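Local coordinates for protein pngf-ii (Elizabethkingia meningoseptica, PDB 4R4X) that probably removes N-linked glycans from glycoproteins as a peptide:N-glycosidase of the PNGase F family, at residues N51-F63 against I71-Q83. Residues are numbered along the deposited sequence; the frame is centred on the assembly and turned at random.
Sequences NEINRKNNEVSQF and IVKTSDNTILAKQ. With ZN (zinc ion), chain B.
A beta hairpin joins Val60 to Asp76 and Gln62 to Thr74, its strands 59-65 and 70-76 lying side by side in the N-terminal domain of this N-glycanase. Each of these antiparallel pairs exchanges two backbone bonds: Gln62 N reaches Thr74 O at 2.9 Å in a nearly straight line (177°), whereas Asp76 N meets Val60 O with a more bent geometry (139°). Between them sits the non-hydrogen-bonded pair Ser61 and Ser75, whose hydroxyls face each other with OG to OG at 3.1 Å, a hydrogen bond in which either may donate. Carboxylate atom OE2 of Glu59 comes in beside Ser75, 3.3 Å from its CB. Further along this face Lys73 runs alongside the ring of Phe63, Lys73 CB lying 3.7 Å from Phe63 CD2; the lysine chain then bends at chi3 (-98°), bringing CE near Ser61 OG. The ring also meets Phe163 edge-to-face.

Strand 48-54 continues the antiparallel ladder on the other side of strand 59-65 and carries Glu52, which with Asp159 binds a zinc ion, while strand 167-170 runs parallel to strand 70-76. On the face away from Ser61 and Phe63, which holds Val60, Gln62 and Thr74, Tyr176 of helix 173-182 packs against the latter two. At the end of the strand Asp76 OD1 accepts from Thr78 N, closing an Asx turn, and takes a second bond from Thr78 OG1; the chain then enters the weakly bonded helix 79-82. That helix turns Leu80 back to the hairpin: Leu80 CG lies 4.1 Å from Val60 CG2, and its CD1 meets the amide of Asn58, the leucine and asparagine side chains crossing at about a right angle. Beside them a water donates to Asn58 O and accepts from Leu80 N, bridging the backbones where direct strand pairing has ended.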
# COMPACT_ATOMS: atom_id res chain seq x y z
N ASN A 51 -5.07 10.06 -28.39
CA ASN A 51 -5.68 9.06 -29.24
C ASN A 51 -5.39 9.37 -30.73
O ASN A 51 -5.33 10.52 -31.12
CB ASN A 51 -7.17 9.03 -28.91
CG ASN A 51 -7.94 8.02 -29.71
OD1 ASN A 51 -8.14 6.89 -29.27
ND2 ASN A 51 -8.41 8.43 -30.88
N GLU A 52 -5.19 8.35 -31.55
CA GLU A 52 -5.04 8.54 -32.99
C GLU A 52 -5.83 7.46 -33.71
O GLU A 52 -5.82 6.30 -33.30
CB GLU A 52 -3.59 8.47 -33.44
CG GLU A 52 -2.73 9.60 -32.89
CD GLU A 52 -1.39 9.75 -33.61
OE1 GLU A 52 -0.96 8.79 -34.29
OE2 GLU A 52 -0.76 10.83 -33.50
N ILE A 53 -6.50 7.86 -34.78
CA ILE A 53 -7.31 6.96 -35.57
C ILE A 53 -6.75 6.95 -36.97
O ILE A 53 -6.56 8.00 -37.55
CB ILE A 53 -8.77 7.43 -35.65
CG1 ILE A 53 -9.35 7.47 -34.24
CG2 ILE A 53 -9.56 6.52 -36.58
CD1 ILE A 53 -10.82 7.81 -34.15
N ASN A 54 -6.51 5.74 -37.48
CA ASN A 54 -6.11 5.52 -38.85
C ASN A 54 -7.39 5.35 -39.65
O ASN A 54 -8.13 4.41 -39.42
CB ASN A 54 -5.25 4.25 -38.94
CG ASN A 54 -4.82 3.93 -40.36
OD1 ASN A 54 -5.43 4.38 -41.33
ND2 ASN A 54 -3.75 3.16 -40.49
N ARG A 55 -7.67 6.31 -40.52
CA ARG A 55 -8.97 6.33 -41.19
C ARG A 55 -9.07 5.30 -42.33
O ARG A 55 -10.16 5.01 -42.80
CB ARG A 55 -9.28 7.73 -41.70
CG ARG A 55 -9.48 8.77 -40.61
CD ARG A 55 -10.74 8.52 -39.78
NE ARG A 55 -10.87 9.49 -38.69
CZ ARG A 55 -11.81 9.43 -37.74
NH1 ARG A 55 -12.75 8.49 -37.76
NH2 ARG A 55 -11.87 10.35 -36.80
N LYS A 56 -7.93 4.73 -42.74
CA LYS A 56 -7.92 3.67 -43.79
C LYS A 56 -8.54 2.38 -43.27
O LYS A 56 -9.27 1.70 -43.99
CB LYS A 56 -6.49 3.39 -44.27
CG LYS A 56 -5.97 4.24 -45.42
CD LYS A 56 -6.28 5.73 -45.30
CE LYS A 56 -7.51 6.11 -46.13
NZ LYS A 56 -8.17 7.38 -45.72
N ASN A 57 -8.26 2.04 -42.02
CA ASN A 57 -8.71 0.76 -41.45
C ASN A 57 -9.46 0.88 -40.12
O ASN A 57 -9.81 -0.12 -39.49
CB ASN A 57 -7.54 -0.24 -41.36
CG ASN A 57 -6.37 0.23 -40.48
OD1 ASN A 57 -5.35 -0.44 -40.43
ND2 ASN A 57 -6.50 1.35 -39.80
N ASN A 58 -9.74 2.12 -39.70
CA ASN A 58 -10.33 2.37 -38.39
C ASN A 58 -9.58 1.76 -37.20
O ASN A 58 -10.17 1.45 -36.19
CB ASN A 58 -11.83 2.02 -38.39
CG ASN A 58 -12.67 3.04 -39.14
OD1 ASN A 58 -12.17 4.09 -39.56
ND2 ASN A 58 -13.95 2.75 -39.33
N GLU A 59 -8.27 1.63 -37.31
CA GLU A 59 -7.48 1.25 -36.15
C GLU A 59 -7.39 2.45 -35.21
O GLU A 59 -6.88 3.49 -35.59
CB GLU A 59 -6.07 0.78 -36.55
CG GLU A 59 -5.27 0.28 -35.35
CD GLU A 59 -4.17 -0.70 -35.73
OE1 GLU A 59 -3.83 -0.81 -36.92
OE2 GLU A 59 -3.62 -1.36 -34.81
N VAL A 60 -7.93 2.28 -34.00
CA VAL A 60 -7.87 3.28 -32.94
C VAL A 60 -6.67 2.95 -32.04
O VAL A 60 -6.57 1.84 -31.48
CB VAL A 60 -9.17 3.27 -32.13
CG1 VAL A 60 -9.16 4.32 -31.03
CG2 VAL A 60 -10.37 3.47 -33.05
N SER A 61 -5.76 3.91 -31.91
CA SER A 61 -4.58 3.75 -31.06
C SER A 61 -4.63 4.73 -29.90
O SER A 61 -4.86 5.92 -30.09
CB SER A 61 -3.31 3.94 -31.86
OG SER A 61 -3.13 2.89 -32.80
N GLN A 62 -4.44 4.20 -28.71
CA GLN A 62 -4.39 4.99 -27.51
C GLN A 62 -2.96 4.97 -27.00
O GLN A 62 -2.38 3.90 -26.85
CB GLN A 62 -5.34 4.40 -26.47
CG GLN A 62 -5.65 5.33 -25.33
CD GLN A 62 -6.58 6.47 -25.71
OE1 GLN A 62 -7.33 6.41 -26.69
NE2 GLN A 62 -6.56 7.52 -24.90
N PHE A 63 -2.42 6.14 -26.71
CA PHE A 63 -1.03 6.29 -26.27
C PHE A 63 -1.03 6.91 -24.89
O PHE A 63 -1.71 7.90 -24.67
CB PHE A 63 -0.27 7.26 -27.19
CG PHE A 63 -0.22 6.83 -28.62
CD1 PHE A 63 -1.24 7.17 -29.49
CD2 PHE A 63 0.86 6.10 -29.11
CE1 PHE A 63 -1.17 6.79 -30.83
CE2 PHE A 63 0.92 5.71 -30.44
CZ PHE A 63 -0.10 6.05 -31.30
N ILE A 71 6.57 5.68 -23.52
CA ILE A 71 5.20 5.69 -24.03
C ILE A 71 4.72 4.25 -24.27
O ILE A 71 5.41 3.46 -24.90
CB ILE A 71 5.12 6.40 -25.40
CG1 ILE A 71 5.60 7.86 -25.30
CG2 ILE A 71 3.70 6.36 -25.97
CD1 ILE A 71 5.84 8.50 -26.66
N VAL A 72 3.51 3.96 -23.79
CA VAL A 72 2.84 2.73 -24.11
C VAL A 72 1.63 3.02 -25.01
O VAL A 72 1.08 4.12 -25.00
CB VAL A 72 2.45 1.90 -22.87
CG1 VAL A 72 3.71 1.47 -22.13
CG2 VAL A 72 1.53 2.64 -21.92
N LYS A 73 1.25 2.02 -25.80
CA LYS A 73 0.10 2.16 -26.65
C LYS A 73 -0.71 0.87 -26.63
O LYS A 73 -0.19 -0.22 -26.37
CB LYS A 73 0.50 2.57 -28.09
CG LYS A 73 0.79 1.41 -29.02
CD LYS A 73 1.24 1.85 -30.41
CE LYS A 73 0.10 1.83 -31.41
NZ LYS A 73 0.55 2.21 -32.79
N THR A 74 -1.99 1.02 -26.90
CA THR A 74 -2.84 -0.12 -27.10
C THR A 74 -3.67 0.20 -28.33
O THR A 74 -4.05 1.37 -28.55
CB THR A 74 -3.64 -0.42 -25.80
OG1 THR A 74 -3.96 -1.81 -25.73
CG2 THR A 74 -4.89 0.39 -25.73
N SER A 75 -3.95 -0.82 -29.14
CA SER A 75 -4.64 -0.65 -30.42
C SER A 75 -5.83 -1.59 -30.58
O SER A 75 -5.84 -2.67 -30.00
CB SER A 75 -3.65 -0.88 -31.55
OG SER A 75 -2.66 0.15 -31.53
N ASP A 76 -6.83 -1.17 -31.36
CA ASP A 76 -8.08 -1.91 -31.50
C ASP A 76 -8.81 -1.39 -32.74
O ASP A 76 -9.06 -0.19 -32.85
CB ASP A 76 -8.96 -1.72 -30.26
CG ASP A 76 -10.19 -2.65 -30.22
OD1 ASP A 76 -10.58 -3.22 -31.27
OD2 ASP A 76 -10.79 -2.79 -29.12
N ASN A 77 -9.12 -2.29 -33.67
CA ASN A 77 -9.82 -1.88 -34.89
C ASN A 77 -11.32 -2.22 -34.90
O ASN A 77 -11.97 -2.17 -35.95
CB ASN A 77 -9.12 -2.44 -36.11
CG ASN A 77 -9.32 -3.93 -36.27
OD1 ASN A 77 -9.84 -4.60 -35.38
ND2 ASN A 77 -8.93 -4.45 -37.42
N THR A 78 -11.86 -2.55 -33.73
CA THR A 78 -13.27 -2.87 -33.59
C THR A 78 -14.06 -1.82 -32.81
O THR A 78 -15.28 -1.94 -32.69
CB THR A 78 -13.48 -4.22 -32.86
OG1 THR A 78 -13.12 -4.09 -31.47
CG2 THR A 78 -12.66 -5.32 -33.51
N ILE A 79 -13.38 -0.80 -32.27
CA ILE A 79 -14.05 0.13 -31.35
C ILE A 79 -15.19 0.93 -32.02
O ILE A 79 -16.30 1.02 -31.50
CB ILE A 79 -13.05 1.13 -30.73
CG1 ILE A 79 -12.07 0.38 -29.81
CG2 ILE A 79 -13.78 2.22 -29.95
CD1 ILE A 79 -11.16 1.28 -28.99
N LEU A 80 -14.90 1.52 -33.17
CA LEU A 80 -15.88 2.37 -33.86
C LEU A 80 -17.11 1.54 -34.27
O LEU A 80 -18.23 1.94 -34.00
CB LEU A 80 -15.25 3.04 -35.09
CG LEU A 80 -14.10 3.99 -34.72
CD1 LEU A 80 -13.64 4.78 -35.93
CD2 LEU A 80 -14.52 4.90 -33.58
N ALA A 81 -16.87 0.37 -34.86
CA ALA A 81 -17.95 -0.51 -35.32
C ALA A 81 -18.94 -0.87 -34.20
O ALA A 81 -20.13 -0.99 -34.45
CB ALA A 81 -17.38 -1.78 -35.96
N LYS A 82 -18.45 -0.98 -32.96
CA LYS A 82 -19.31 -1.33 -31.83
C LYS A 82 -20.21 -0.22 -31.30
O LYS A 82 -21.13 -0.50 -30.54
CB LYS A 82 -18.47 -1.88 -30.67
CG LYS A 82 -17.87 -3.25 -30.97
CD LYS A 82 -16.87 -3.66 -29.89
CE LYS A 82 -16.25 -5.00 -30.23
NZ LYS A 82 -15.14 -5.30 -29.30
N GLN A 83 -19.96 1.03 -31.66
CA GLN A 83 -20.77 2.13 -31.13
C GLN A 83 -22.15 1.98 -31.74
O GLN A 83 -22.26 1.71 -32.92
CB GLN A 83 -20.16 3.50 -31.50
CG GLN A 83 -18.77 3.66 -30.90
CD GLN A 83 -18.17 5.04 -31.11
OE1 GLN A 83 -18.72 5.90 -31.81
NE2 GLN A 83 -17.03 5.26 -30.46
ZN ZN B . 0.29 10.07 -35.66
O HOH W 1 -12.52 0.79 -34.70
O HOH W 2 -7.14 1.51 -28.69